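PDB 4LUI: orotidine 5'-phosphate decarboxylase from Methanocaldococcus jannaschii, which probably catalyses the decarboxylation of orotidine 5'-monophosphate to uridine 5'-monophosphate, the last step of de novo UMP synthesis. Local coordinates for residues I50-P55 with K74-D79; K23-L28 with Y207-R212; R35-V40 with K66-L71; K127-T132 with A161-S166; K81-P86 with G107-D112. One frame throughout, in Å; residues are numbered along the deposited sequence.

From the N terminus, strand 23-27 opens contact 2, which closes only when the chain reaches 207-212, so the other four contacts all lie within its span and the first and last strands of the barrel are brought together. Next come 35-40 and 50-55, which find their partners at 66-71 and 74-79: contacts 3 and 1 therefore cross, one pairing two outer helices and the other two inner strands. Contacts 5 (81-86 with 107-112) and 4 (127-132 with 161-166) then follow in series. Contact 5 joins loops beyond two barrel strands at the subunit interface, and contact 4 closes a beta-alpha-beta unit.

Contact 1: residues I50-P55 with K74-D79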
# COMPACT_ATOMS: atom_id res chain seq x y z
N ILE B 50 9.91 -14.59 6.77
CA ILE B 50 10.38 -13.80 5.64
C ILE B 50 9.31 -12.77 5.30
O ILE B 50 8.14 -13.13 5.14
CB ILE B 50 10.66 -14.68 4.41
CG1 ILE B 50 11.76 -15.71 4.74
CG2 ILE B 50 11.08 -13.81 3.21
CD1 ILE B 50 11.99 -16.73 3.67
N LYS B 51 9.71 -11.50 5.22
CA LYS B 51 8.80 -10.40 4.90
C LYS B 51 9.09 -9.90 3.49
O LYS B 51 10.24 -9.54 3.17
CB LYS B 51 8.95 -9.27 5.94
CG LYS B 51 7.96 -8.11 5.80
CD LYS B 51 8.08 -7.07 6.93
CE LYS B 51 9.33 -6.20 6.80
NZ LYS B 51 9.28 -5.30 5.61
N VAL B 52 8.07 -9.87 2.65
CA VAL B 52 8.22 -9.42 1.28
C VAL B 52 7.33 -8.21 1.04
O VAL B 52 6.24 -8.11 1.61
CB VAL B 52 7.91 -10.52 0.25
CG1 VAL B 52 8.92 -11.67 0.36
CG2 VAL B 52 6.49 -11.02 0.42
N GLY B 53 7.80 -7.30 0.21
CA GLY B 53 7.03 -6.10 -0.07
C GLY B 53 6.66 -5.96 -1.53
O GLY B 53 7.00 -6.80 -2.36
N TYR B 54 5.98 -4.87 -1.86
CA TYR B 54 5.58 -4.61 -3.24
C TYR B 54 6.68 -4.49 -4.29
O TYR B 54 6.47 -4.93 -5.42
CB TYR B 54 4.66 -3.38 -3.30
CG TYR B 54 3.21 -3.70 -2.93
CD1 TYR B 54 2.54 -4.75 -3.54
CD2 TYR B 54 2.52 -2.93 -2.00
CE1 TYR B 54 1.23 -5.04 -3.25
CE2 TYR B 54 1.19 -3.21 -1.70
CZ TYR B 54 0.56 -4.27 -2.33
OH TYR B 54 -0.76 -4.60 -2.05
N PRO B 55 7.83 -3.87 -3.96
CA PRO B 55 8.82 -3.77 -5.04
C PRO B 55 9.23 -5.14 -5.60
O PRO B 55 9.35 -5.29 -6.83
CB PRO B 55 9.99 -3.05 -4.37
CG PRO B 55 9.30 -2.20 -3.29
CD PRO B 55 8.23 -3.10 -2.76
N LYS B 74 8.94 -21.66 6.11
CA LYS B 74 8.82 -20.69 7.19
C LYS B 74 7.73 -19.68 6.84
O LYS B 74 7.29 -19.58 5.69
CB LYS B 74 10.15 -19.98 7.45
CG LYS B 74 11.32 -20.91 7.83
CD LYS B 74 11.21 -21.41 9.26
CE LYS B 74 12.30 -22.43 9.59
NZ LYS B 74 13.62 -21.80 9.90
N GLU B 75 7.31 -18.93 7.85
CA GLU B 75 6.23 -17.96 7.74
C GLU B 75 6.57 -16.85 6.75
O GLU B 75 7.62 -16.23 6.86
CB GLU B 75 6.01 -17.37 9.13
CG GLU B 75 4.94 -16.32 9.22
CD GLU B 75 4.70 -15.90 10.65
OE1 GLU B 75 5.70 -15.74 11.40
OE2 GLU B 75 3.52 -15.77 11.03
N VAL B 76 5.68 -16.57 5.81
CA VAL B 76 5.90 -15.47 4.86
C VAL B 76 4.87 -14.37 5.08
O VAL B 76 3.66 -14.62 5.02
CB VAL B 76 5.86 -15.95 3.40
CG1 VAL B 76 5.95 -14.77 2.43
CG2 VAL B 76 6.98 -16.95 3.16
N ILE B 77 5.35 -13.16 5.33
CA ILE B 77 4.49 -12.01 5.64
C ILE B 77 4.56 -11.00 4.52
O ILE B 77 5.65 -10.62 4.09
CB ILE B 77 4.96 -11.30 6.93
CG1 ILE B 77 4.93 -12.27 8.12
CG2 ILE B 77 4.10 -10.06 7.22
CD1 ILE B 77 3.63 -13.01 8.30
N ALA B 78 3.40 -10.56 4.03
CA ALA B 78 3.36 -9.59 2.94
C ALA B 78 3.22 -8.18 3.49
O ALA B 78 2.18 -7.82 4.05
CB ALA B 78 2.22 -9.90 1.99
N ASP B 79 4.28 -7.39 3.34
CA ASP B 79 4.29 -6.04 3.88
C ASP B 79 3.72 -5.11 2.82
O ASP B 79 4.45 -4.42 2.10
CB ASP B 79 5.72 -5.64 4.26
CG ASP B 79 5.78 -4.34 5.04
OD1 ASP B 79 4.71 -3.71 5.26
OD2 ASP B 79 6.90 -3.94 5.42
O HOH W 1 5.71 -2.83 0.22
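Lys51 NZ donates to Asp79 OD2 across 2.7 Å, a salt bridge between neighbouring parallel strands 49-53 and 75-82 of the TIM barrel. The amine uses the anti lone pair of OD2, away from OD1, and OD1 is taken by Lys81, the predicted proton donor. One carboxylate thus positions two lysines in the predicted substrate site, to which Lys51 and Asp79 themselves are assigned. Lys51 is in register with Ile77, two residues short of Asp79, and a long side chain suits the gap. Its CG stands anti to the backbone N (chi1 -175°) and lies against Asp79 CB at 3.7 Å; bends at chi3 and chi4 then bring NZ to the carboxylate.

Four nearly straight backbone bonds join the strands. Ile50 and Val52 each use both N and O: Ile50 N binds Glu75 O, Ile50 O accepts from Ile77 N, Val52 N binds Ile77 O, and Val52 O accepts from Asp79 N at 2.7 Å. Lys51 turns its own backbone the other way, to Leu26 and Leu28. Side chains alternate accordingly. Lys51, Ile77 and Asp79 face the barrel interior, whereas Ile50, Val52, Val76 and Ala78 face outward, and the branched chains of Ile50, Val52 and Val76 pack under helix 63-72. There Val52 CG2 meets Val76 CG1 at 4.3 Å. Glu75 sends its carboxylate to Lys127. Past the paired strands, Tyr54 starts a helix and stacks on Tyr54 of the second subunit. A water bridges the backbones here, accepting from Tyr54 N at 2.9 Å and donating to Asp79 O at 2.8 Å.

Contact 2: residues K23-L28 with Y207-R212; sequences KLMLAL and YVIVGR
The Tyr207 ring is sandwiched between two side chains of strand 23-27, with Lys23 CE over one face and Met25 CE over the opposite one. These are CH-pi contacts: CE of Lys23 lies 3.7 Å from the centroid of the Tyr207 ring, and CE of Met25 lies 3.9 Å from the same centroid. A lysine suits the first place because its methylenes can lie along the ring while NZ continues to Tyr207 OH, with which it makes a weak hydrogen bond of 2.8 Å. The hydroxyl has a stronger partner in Glu75. Met25, extended until a bend at chi3 (-67°), presents its methyl to the ring near CD2, and its SD lies beside Ile209 CG1. Farther along the same face, Ala27 CB meets Ile209 CG2 at 3.7 Å.

On the other face Leu24 CD1 packs on Val210 CG2, also at 3.7 Å. Behind these side chains the backbones hold a parallel register through Val208 N to Lys23 O, Met25 N to Val208 O and Val210 N to Met25 O. A fourth bond follows, in which Ala27 N lies 2.9 Å from Val210 O and is tilted 31° from the carbonyl plane.

These are the first and last strands of the TIM barrel, and their pairing closes the cylinder. Strand 49-53 continues the sheet beyond 23-27, and strand 183-186 continues it beyond 207-210, with Ile184 reaching Met25, Tyr207 and Ile209 in the interior. Outside, Leu26 packs against Ile39 and Val43 of helix 33-43, while Gly211, a predicted substrate-binding residue, occupies the N-cap position of the helix that begins at Arg212.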
# COMPACT_ATOMS: atom_id res chain seq x y z
N LYS B 23 11.70 -13.94 17.59
CA LYS B 23 11.89 -14.57 16.30
C LYS B 23 12.65 -13.63 15.37
O LYS B 23 12.57 -12.41 15.51
CB LYS B 23 10.54 -14.95 15.70
CG LYS B 23 9.86 -16.09 16.49
CD LYS B 23 8.51 -16.46 15.90
CE LYS B 23 7.40 -15.59 16.45
NZ LYS B 23 6.06 -16.10 16.05
N LEU B 24 13.38 -14.19 14.41
CA LEU B 24 14.11 -13.38 13.45
C LEU B 24 13.36 -13.33 12.13
O LEU B 24 13.09 -14.36 11.51
CB LEU B 24 15.52 -13.95 13.23
CG LEU B 24 16.35 -13.29 12.13
CD1 LEU B 24 16.61 -11.82 12.45
CD2 LEU B 24 17.67 -14.05 11.96
N MET B 25 13.01 -12.12 11.70
CA MET B 25 12.28 -11.92 10.46
C MET B 25 13.18 -11.22 9.46
O MET B 25 13.69 -10.14 9.74
CB MET B 25 11.02 -11.07 10.70
CG MET B 25 10.22 -10.80 9.42
SD MET B 25 8.76 -9.78 9.73
CE MET B 25 7.78 -10.90 10.71
N LEU B 26 13.38 -11.84 8.31
CA LEU B 26 14.18 -11.23 7.25
C LEU B 26 13.33 -10.32 6.39
O LEU B 26 12.31 -10.77 5.84
CB LEU B 26 14.82 -12.33 6.36
CG LEU B 26 15.53 -11.83 5.09
CD1 LEU B 26 16.69 -10.91 5.44
CD2 LEU B 26 16.00 -13.00 4.22
N ALA B 27 13.72 -9.05 6.27
CA ALA B 27 13.08 -8.15 5.31
C ALA B 27 13.76 -8.35 3.97
O ALA B 27 14.88 -7.87 3.74
CB ALA B 27 13.18 -6.67 5.77
N LEU B 28 13.11 -9.10 3.08
CA LEU B 28 13.75 -9.56 1.85
C LEU B 28 13.54 -8.52 0.76
O LEU B 28 12.82 -8.75 -0.21
CB LEU B 28 13.18 -10.91 1.44
CG LEU B 28 13.83 -11.58 0.23
CD1 LEU B 28 15.33 -11.75 0.45
CD2 LEU B 28 13.18 -12.92 -0.03
N TYR B 207 8.93 -10.34 17.05
CA TYR B 207 9.89 -10.54 15.96
C TYR B 207 10.82 -9.35 15.89
O TYR B 207 10.39 -8.20 16.06
CB TYR B 207 9.19 -10.62 14.61
CG TYR B 207 8.16 -11.71 14.40
CD1 TYR B 207 6.90 -11.62 14.99
CD2 TYR B 207 8.43 -12.79 13.56
CE1 TYR B 207 5.94 -12.60 14.78
CE2 TYR B 207 7.47 -13.77 13.34
CZ TYR B 207 6.23 -13.67 13.95
OH TYR B 207 5.28 -14.64 13.74
N VAL B 208 12.09 -9.60 15.62
CA VAL B 208 12.99 -8.52 15.22
C VAL B 208 13.30 -8.66 13.74
O VAL B 208 13.48 -9.77 13.22
CB VAL B 208 14.31 -8.49 16.04
CG1 VAL B 208 14.05 -8.01 17.47
CG2 VAL B 208 15.01 -9.85 16.03
N ILE B 209 13.33 -7.52 13.06
CA ILE B 209 13.57 -7.49 11.62
C ILE B 209 15.02 -7.16 11.33
O ILE B 209 15.59 -6.24 11.91
CB ILE B 209 12.73 -6.40 10.94
CG1 ILE B 209 11.24 -6.57 11.23
CG2 ILE B 209 12.98 -6.39 9.44
CD1 ILE B 209 10.43 -5.36 10.78
N VAL B 210 15.61 -7.91 10.41
CA VAL B 210 16.91 -7.57 9.84
C VAL B 210 16.75 -7.62 8.33
O VAL B 210 16.07 -8.51 7.81
CB VAL B 210 18.01 -8.56 10.30
CG1 VAL B 210 19.34 -8.24 9.63
CG2 VAL B 210 18.15 -8.52 11.82
N GLY B 211 17.34 -6.65 7.65
CA GLY B 211 17.18 -6.55 6.21
C GLY B 211 18.50 -6.56 5.46
O GLY B 211 19.12 -7.62 5.26
N ARG B 212 18.95 -5.37 5.07
CA ARG B 212 20.10 -5.23 4.16
C ARG B 212 21.39 -5.88 4.66
O ARG B 212 22.20 -6.32 3.86
CB ARG B 212 20.35 -3.76 3.80
CG ARG B 212 20.52 -2.84 4.98
CD ARG B 212 20.72 -1.39 4.54
NE ARG B 212 21.93 -1.25 3.73
CZ ARG B 212 22.57 -0.10 3.53
NH1 ARG B 212 22.12 1.03 4.07
NH2 ARG B 212 23.67 -0.07 2.79

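Contact 3: residues R35-V40 with K66-L71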
# COMPACT_ATOMS: atom_id res chain seq x y z
N ARG B 35 17.54 -13.58 -7.21
CA ARG B 35 18.30 -13.20 -6.03
C ARG B 35 17.50 -13.51 -4.76
O ARG B 35 18.04 -14.03 -3.79
CB ARG B 35 18.65 -11.71 -6.08
CG ARG B 35 19.40 -11.20 -4.87
CD ARG B 35 20.80 -11.80 -4.75
NE ARG B 35 21.50 -11.25 -3.58
CZ ARG B 35 22.58 -11.80 -3.03
NH1 ARG B 35 23.09 -12.92 -3.53
NH2 ARG B 35 23.13 -11.24 -1.96
N ALA B 36 16.21 -13.18 -4.79
CA ALA B 36 15.33 -13.43 -3.65
C ALA B 36 15.31 -14.92 -3.33
O ALA B 36 15.40 -15.33 -2.18
CB ALA B 36 13.92 -12.92 -3.95
N LEU B 37 15.20 -15.74 -4.37
CA LEU B 37 15.10 -17.18 -4.15
C LEU B 37 16.42 -17.76 -3.64
O LEU B 37 16.44 -18.68 -2.83
CB LEU B 37 14.65 -17.88 -5.42
CG LEU B 37 13.18 -17.61 -5.75
CD1 LEU B 37 12.76 -18.26 -7.07
CD2 LEU B 37 12.26 -18.07 -4.61
N LYS B 38 17.54 -17.21 -4.14
CA LYS B 38 18.85 -17.64 -3.69
C LYS B 38 19.02 -17.38 -2.20
O LYS B 38 19.49 -18.23 -1.45
CB LYS B 38 19.96 -16.94 -4.47
CG LYS B 38 21.35 -17.36 -4.01
CD LYS B 38 22.47 -16.53 -4.65
CE LYS B 38 22.64 -16.85 -6.14
NZ LYS B 38 22.92 -18.29 -6.39
N ILE B 39 18.62 -16.19 -1.78
CA ILE B 39 18.78 -15.79 -0.39
C ILE B 39 17.91 -16.63 0.53
O ILE B 39 18.38 -17.10 1.58
CB ILE B 39 18.46 -14.31 -0.21
CG1 ILE B 39 19.52 -13.47 -0.92
CG2 ILE B 39 18.37 -13.96 1.28
CD1 ILE B 39 19.07 -12.04 -1.18
N VAL B 40 16.65 -16.83 0.15
CA VAL B 40 15.74 -17.65 0.95
C VAL B 40 16.31 -19.05 1.20
O VAL B 40 16.33 -19.52 2.34
CB VAL B 40 14.35 -17.75 0.30
CG1 VAL B 40 13.51 -18.81 1.01
CG2 VAL B 40 13.64 -16.41 0.34
N LYS B 66 4.45 -17.75 -3.61
CA LYS B 66 4.26 -19.19 -3.76
C LYS B 66 5.59 -19.92 -3.81
O LYS B 66 5.79 -20.93 -3.14
CB LYS B 66 3.45 -19.50 -5.03
CG LYS B 66 3.26 -20.99 -5.33
CD LYS B 66 2.38 -21.25 -6.56
CE LYS B 66 3.06 -20.83 -7.86
NZ LYS B 66 2.33 -21.32 -9.09
N GLU B 67 6.52 -19.38 -4.61
CA GLU B 67 7.81 -20.04 -4.82
C GLU B 67 8.65 -19.99 -3.55
O GLU B 67 9.35 -20.95 -3.24
CB GLU B 67 8.58 -19.38 -5.96
CG GLU B 67 7.98 -19.62 -7.33
CD GLU B 67 7.95 -21.09 -7.71
OE1 GLU B 67 8.97 -21.79 -7.50
OE2 GLU B 67 6.90 -21.55 -8.21
N ILE B 68 8.59 -18.87 -2.85
CA ILE B 68 9.30 -18.71 -1.58
C ILE B 68 8.77 -19.75 -0.60
O ILE B 68 9.54 -20.30 0.20
CB ILE B 68 9.17 -17.25 -1.03
CG1 ILE B 68 10.08 -16.31 -1.82
CG2 ILE B 68 9.54 -17.19 0.45
CD1 ILE B 68 9.92 -14.84 -1.48
N LYS B 69 7.48 -20.06 -0.70
CA LYS B 69 6.86 -21.09 0.13
C LYS B 69 7.22 -22.52 -0.26
O LYS B 69 7.27 -23.40 0.60
CB LYS B 69 5.34 -20.92 0.17
CG LYS B 69 4.87 -19.75 1.03
CD LYS B 69 5.18 -19.98 2.50
CE LYS B 69 4.28 -21.04 3.11
NZ LYS B 69 4.36 -21.05 4.60
N LYS B 70 7.48 -22.77 -1.54
CA LYS B 70 7.93 -24.10 -1.94
C LYS B 70 9.31 -24.38 -1.35
O LYS B 70 9.76 -25.52 -1.33
CB LYS B 70 8.01 -24.22 -3.47
CG LYS B 70 6.67 -24.26 -4.21
CD LYS B 70 6.90 -24.48 -5.71
CE LYS B 70 5.64 -24.22 -6.53
NZ LYS B 70 5.93 -24.00 -7.99
N LEU B 71 9.96 -23.33 -0.84
CA LEU B 71 11.40 -23.37 -0.56
C LEU B 71 11.81 -23.48 0.91
O LEU B 71 12.69 -24.27 1.23
CB LEU B 71 12.07 -22.13 -1.17
CG LEU B 71 13.29 -22.34 -2.05
CD1 LEU B 71 12.95 -23.23 -3.24
CD2 LEU B 71 13.82 -21.00 -2.53
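Leu37 CD2 is the hub of the apolar contacts between these two helices, touching Leu71 CD2 at 3.9 Å, Ile68 CG1 at 4.0 Å and the aliphatic CB of Glu67. Leu37 carries CG anti to its carbonyl carbon (chi1 -71°), and with CD1 extended (chi2 177°) the other branch, CD2, is left facing the second helix. One turn on, the two methyls of Val40 divide their partners: CG2 rests on Ile68 CG1 at 4.2 Å and CG1 on Leu71 CD2. Leu71 CD2 also lies against the backbone, 3.5 Å from Leu37 O. Branched aliphatic residues suit this seam because the segment axes stay 10.0 Å apart, a spacing that interlocking leucine, isoleucine and valine side chains fill.

The helices belong to the outer layer of the TIM barrel and run roughly parallel, 22° apart, as neighbouring helices of the outer layer of this fold do. Val40 and Ile68 reach inward as well, both touching Ile50 of strand 49-53.

Polar interactions stay off the seam. Glu67, whose CB serves the apolar contact, bends at chi2 and receives Lys70 NZ on the syn side of OE2 at 2.6 Å, somewhat out of the carboxylate plane, a salt bridge within its own helix. Lys69 reaches Asp101, and the guanidinium of Arg35 binds the carbonyls of Tyr215 and Ser217.

Contact 4: residues K127-T132 with A161-S166; sequences KVIMVT and AIVAPS
Strands 127-131 and 161-163 run parallel, pairing Met130 with Ile162 and Val131 with Val163, their short axes 4.5 Å apart and turned 35° by the twist of a barrel sheet. Three backbone bonds join them. Met130 N binds Ala161 O at 3.0 Å, Met130 O accepts from Val163 N at 2.9 Å, and Thr132 N binds Val163 O at 3.1 Å. The last lies in the carbonyl plane of Val163, whereas Val163 N stands 37° above that of Met130. At the start of strand 161-163, Ala161 N is buried without a partner, 3.7 Å from Val128 O.

On the interior face Ile129 spreads its branches over two residues, CG2 against Val163 CG2 at 3.5 Å and CG1 against Ala161 CB at 4.0 Å; a small alanine suits a place beside so bulky a neighbour. Just past the strand, Thr132 CG2 packs at 3.7 Å on Ile162 CG2, which lies on the outward face. With OG1 at chi1 65°, the methyl stands anti to the carbonyl carbon and turns to Ile162, while OG1 lies near Ala164 CB. A serine here would lack that methyl and would probably leave Ile162 CG2 with a gap beside it.

The strands are the two ends of a beta-alpha-beta crossover through helix 147-157 in the TIM barrel. Strand 102-106 continues the sheet beyond 127-131, and strand 183-186 does so beyond 161-163. In the interior Ile129 touches Ile104 and Ile184, and Val131 lies next to Lys81, the predicted proton donor, while Val128 and Met130 turn outward to helix 111-124.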
# COMPACT_ATOMS: atom_id res chain seq x y z
N LYS B 127 -2.67 -14.48 9.39
CA LYS B 127 -2.46 -13.34 10.27
C LYS B 127 -2.69 -11.97 9.64
O LYS B 127 -2.38 -11.73 8.46
CB LYS B 127 -1.03 -13.36 10.84
CG LYS B 127 -0.71 -14.55 11.71
CD LYS B 127 0.73 -14.45 12.19
CE LYS B 127 1.11 -15.65 13.05
NZ LYS B 127 2.55 -15.55 13.41
N VAL B 128 -3.21 -11.06 10.46
CA VAL B 128 -3.28 -9.64 10.12
C VAL B 128 -2.42 -8.85 11.11
O VAL B 128 -2.52 -9.03 12.32
CB VAL B 128 -4.72 -9.14 10.17
CG1 VAL B 128 -4.80 -7.64 9.83
CG2 VAL B 128 -5.57 -9.95 9.24
N ILE B 129 -1.58 -7.97 10.59
CA ILE B 129 -0.60 -7.26 11.39
C ILE B 129 -0.82 -5.78 11.10
O ILE B 129 -0.85 -5.37 9.95
CB ILE B 129 0.82 -7.68 10.95
CG1 ILE B 129 1.05 -9.17 11.25
CG2 ILE B 129 1.87 -6.80 11.60
CD1 ILE B 129 2.15 -9.81 10.41
N MET B 130 -0.99 -4.97 12.14
CA MET B 130 -1.29 -3.55 11.92
C MET B 130 -0.07 -2.66 12.15
O MET B 130 0.60 -2.77 13.18
CB MET B 130 -2.42 -3.08 12.85
CG MET B 130 -2.78 -1.61 12.64
SD MET B 130 -3.87 -0.95 13.91
CE MET B 130 -5.20 -2.12 13.77
N VAL B 131 0.20 -1.76 11.21
CA VAL B 131 1.19 -0.72 11.45
C VAL B 131 0.59 0.30 12.41
O VAL B 131 -0.41 0.94 12.09
CB VAL B 131 1.52 0.05 10.17
CG1 VAL B 131 2.54 1.15 10.48
CG2 VAL B 131 2.07 -0.88 9.12
N THR B 132 1.20 0.47 13.58
CA THR B 132 0.71 1.47 14.53
C THR B 132 1.62 2.69 14.62
O THR B 132 1.22 3.72 15.15
CB THR B 132 0.54 0.91 15.96
OG1 THR B 132 1.83 0.54 16.49
CG2 THR B 132 -0.42 -0.30 15.99
N ALA B 161 -0.59 -9.09 15.42
CA ALA B 161 0.65 -8.43 15.80
C ALA B 161 0.62 -6.98 15.34
O ALA B 161 -0.23 -6.60 14.53
CB ALA B 161 1.86 -9.14 15.19
N ILE B 162 1.56 -6.19 15.84
CA ILE B 162 1.72 -4.82 15.34
C ILE B 162 3.14 -4.59 14.87
O ILE B 162 4.09 -5.29 15.29
CB ILE B 162 1.35 -3.78 16.42
CG1 ILE B 162 2.22 -3.96 17.66
CG2 ILE B 162 -0.11 -3.89 16.80
CD1 ILE B 162 2.01 -2.86 18.69
N VAL B 163 3.29 -3.59 14.00
CA VAL B 163 4.59 -3.16 13.51
C VAL B 163 4.84 -1.78 14.10
O VAL B 163 4.00 -0.90 14.01
CB VAL B 163 4.58 -3.04 11.98
CG1 VAL B 163 5.84 -2.33 11.49
CG2 VAL B 163 4.47 -4.40 11.35
N ALA B 164 5.99 -1.61 14.75
CA ALA B 164 6.34 -0.35 15.39
C ALA B 164 7.86 -0.25 15.49
O ALA B 164 8.56 -1.27 15.43
CB ALA B 164 5.69 -0.25 16.77
N PRO B 165 8.39 0.97 15.60
CA PRO B 165 9.84 1.18 15.61
C PRO B 165 10.52 0.88 16.94
O PRO B 165 9.87 0.86 17.99
CB PRO B 165 9.98 2.68 15.31
CG PRO B 165 8.67 3.09 14.73
CD PRO B 165 7.67 2.25 15.44
N SER B 166 11.84 0.69 16.87
CA SER B 166 12.67 0.44 18.04
C SER B 166 13.71 1.56 18.25
O SER B 166 14.70 1.38 18.96
CB SER B 166 13.39 -0.90 17.87
OG SER B 166 14.11 -0.93 16.64

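Contact 5: residues K81-P86 with G107-D112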
# COMPACT_ATOMS: atom_id res chain seq x y z
N LYS B 81 1.18 -2.81 3.37
CA LYS B 81 0.67 -1.54 3.91
C LYS B 81 -0.76 -1.25 3.47
O LYS B 81 -1.06 -0.13 3.03
CB LYS B 81 1.57 -0.38 3.46
CG LYS B 81 3.03 -0.44 3.95
CD LYS B 81 3.11 -0.61 5.46
CE LYS B 81 4.48 -0.18 6.01
NZ LYS B 81 5.58 -1.06 5.49
N VAL B 82 -1.64 -2.24 3.56
CA VAL B 82 -2.96 -2.17 2.94
C VAL B 82 -3.72 -0.97 3.50
O VAL B 82 -3.77 -0.77 4.72
CB VAL B 82 -3.78 -3.45 3.20
CG1 VAL B 82 -5.06 -3.41 2.41
CG2 VAL B 82 -2.96 -4.69 2.81
N ALA B 83 -4.27 -0.15 2.61
CA ALA B 83 -4.76 1.15 3.02
C ALA B 83 -5.88 1.63 2.11
O ALA B 83 -5.85 2.75 1.62
CB ALA B 83 -3.61 2.16 3.04
N ASP B 84 -6.87 0.77 1.88
CA ASP B 84 -8.01 1.11 1.03
C ASP B 84 -9.35 0.93 1.75
O ASP B 84 -9.39 0.67 2.96
CB ASP B 84 -7.96 0.30 -0.28
CG ASP B 84 -8.38 1.11 -1.49
OD1 ASP B 84 -9.49 1.69 -1.46
OD2 ASP B 84 -7.58 1.18 -2.46
N ILE B 85 -10.44 1.09 1.01
CA ILE B 85 -11.78 0.89 1.55
C ILE B 85 -12.01 -0.59 1.81
O ILE B 85 -11.29 -1.43 1.26
CB ILE B 85 -12.86 1.42 0.58
CG1 ILE B 85 -12.88 0.60 -0.72
CG2 ILE B 85 -12.65 2.90 0.32
CD1 ILE B 85 -13.93 1.08 -1.70
N PRO B 86 -13.00 -0.94 2.64
CA PRO B 86 -13.20 -2.36 2.95
C PRO B 86 -13.26 -3.30 1.74
O PRO B 86 -12.57 -4.32 1.77
CB PRO B 86 -14.52 -2.36 3.73
CG PRO B 86 -14.45 -1.06 4.48
CD PRO B 86 -13.80 -0.07 3.53
N GLY B 107 -3.66 0.90 10.06
CA GLY B 107 -4.84 1.16 10.86
C GLY B 107 -5.41 2.55 10.60
O GLY B 107 -6.57 2.82 10.96
N PHE B 108 -4.63 3.44 9.99
CA PHE B 108 -5.09 4.83 9.86
C PHE B 108 -6.34 5.00 9.00
O PHE B 108 -7.07 5.98 9.15
CB PHE B 108 -3.97 5.84 9.50
CG PHE B 108 -3.53 5.83 8.05
CD1 PHE B 108 -2.33 5.25 7.68
CD2 PHE B 108 -4.28 6.48 7.07
CE1 PHE B 108 -1.90 5.29 6.33
CE2 PHE B 108 -3.86 6.49 5.74
CZ PHE B 108 -2.67 5.89 5.38
N VAL B 109 -6.62 4.02 8.14
CA VAL B 109 -7.80 4.08 7.28
C VAL B 109 -9.07 3.62 8.01
O VAL B 109 -10.17 3.69 7.45
CB VAL B 109 -7.59 3.35 5.92
CG1 VAL B 109 -6.45 4.01 5.15
CG2 VAL B 109 -7.26 1.89 6.13
N GLY B 110 -8.94 3.18 9.25
CA GLY B 110 -10.11 2.96 10.09
C GLY B 110 -10.40 1.50 10.38
O GLY B 110 -9.84 0.60 9.76
N GLU B 111 -11.30 1.28 11.32
CA GLU B 111 -11.62 -0.06 11.78
C GLU B 111 -12.18 -0.98 10.71
O GLU B 111 -11.82 -2.15 10.65
CB GLU B 111 -12.66 0.00 12.90
CG GLU B 111 -12.09 0.21 14.27
CD GLU B 111 -13.14 0.04 15.34
OE1 GLU B 111 -14.11 -0.72 15.12
OE2 GLU B 111 -13.00 0.66 16.40
N ASP B 112 -13.12 -0.47 9.92
CA ASP B 112 -13.80 -1.32 8.95
C ASP B 112 -12.82 -1.87 7.91
O ASP B 112 -12.92 -3.02 7.50
CB ASP B 112 -15.02 -0.64 8.30
CG ASP B 112 -14.68 0.68 7.62
OD1 ASP B 112 -13.54 1.17 7.73
OD2 ASP B 112 -15.60 1.24 6.98
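Ala83 CB comes obliquely toward the Phe108 ring, nearest CZ at 4.5 Å, while the ring itself stacks on Phe108 of the second subunit and meets the His106 ring with planes about 55° apart. The other flat group, the Asp112 carboxylate, packs against the proline ring, with Pro86 CG 3.6 Å from Asp112 OD2. Holding CG between the backbone N and the carbonyl carbon (chi1 57°), Asp112 keeps the carboxylate beside that ring, and a proline suits the first turn of helix 86-97, where no backbone N-H is needed for the helix bonding.

Val109 fills the middle. Its CG1 meets Ala83 CB at 4.0 Å and Ala83 O at 3.8 Å, and its CG2 lies 4.0 Å from Asp84 O. An alanine at this position would lack both methyls and would probably open a gap against Ala83 and Asp84. Nearby, Asp84 OD1 takes Ile85 N at 2.7 Å on its anti lone pair.

The segments run from the end of strand 75-82 and from just past strand 102-106 of the TIM barrel through loops into the next helices. They meet at the dimer interface, where reciprocal salt bridges, Asp84 OD2 of each subunit with Lys81 of the other, are consistent with the shared active sites of orotidine 5'-phosphate decarboxylases.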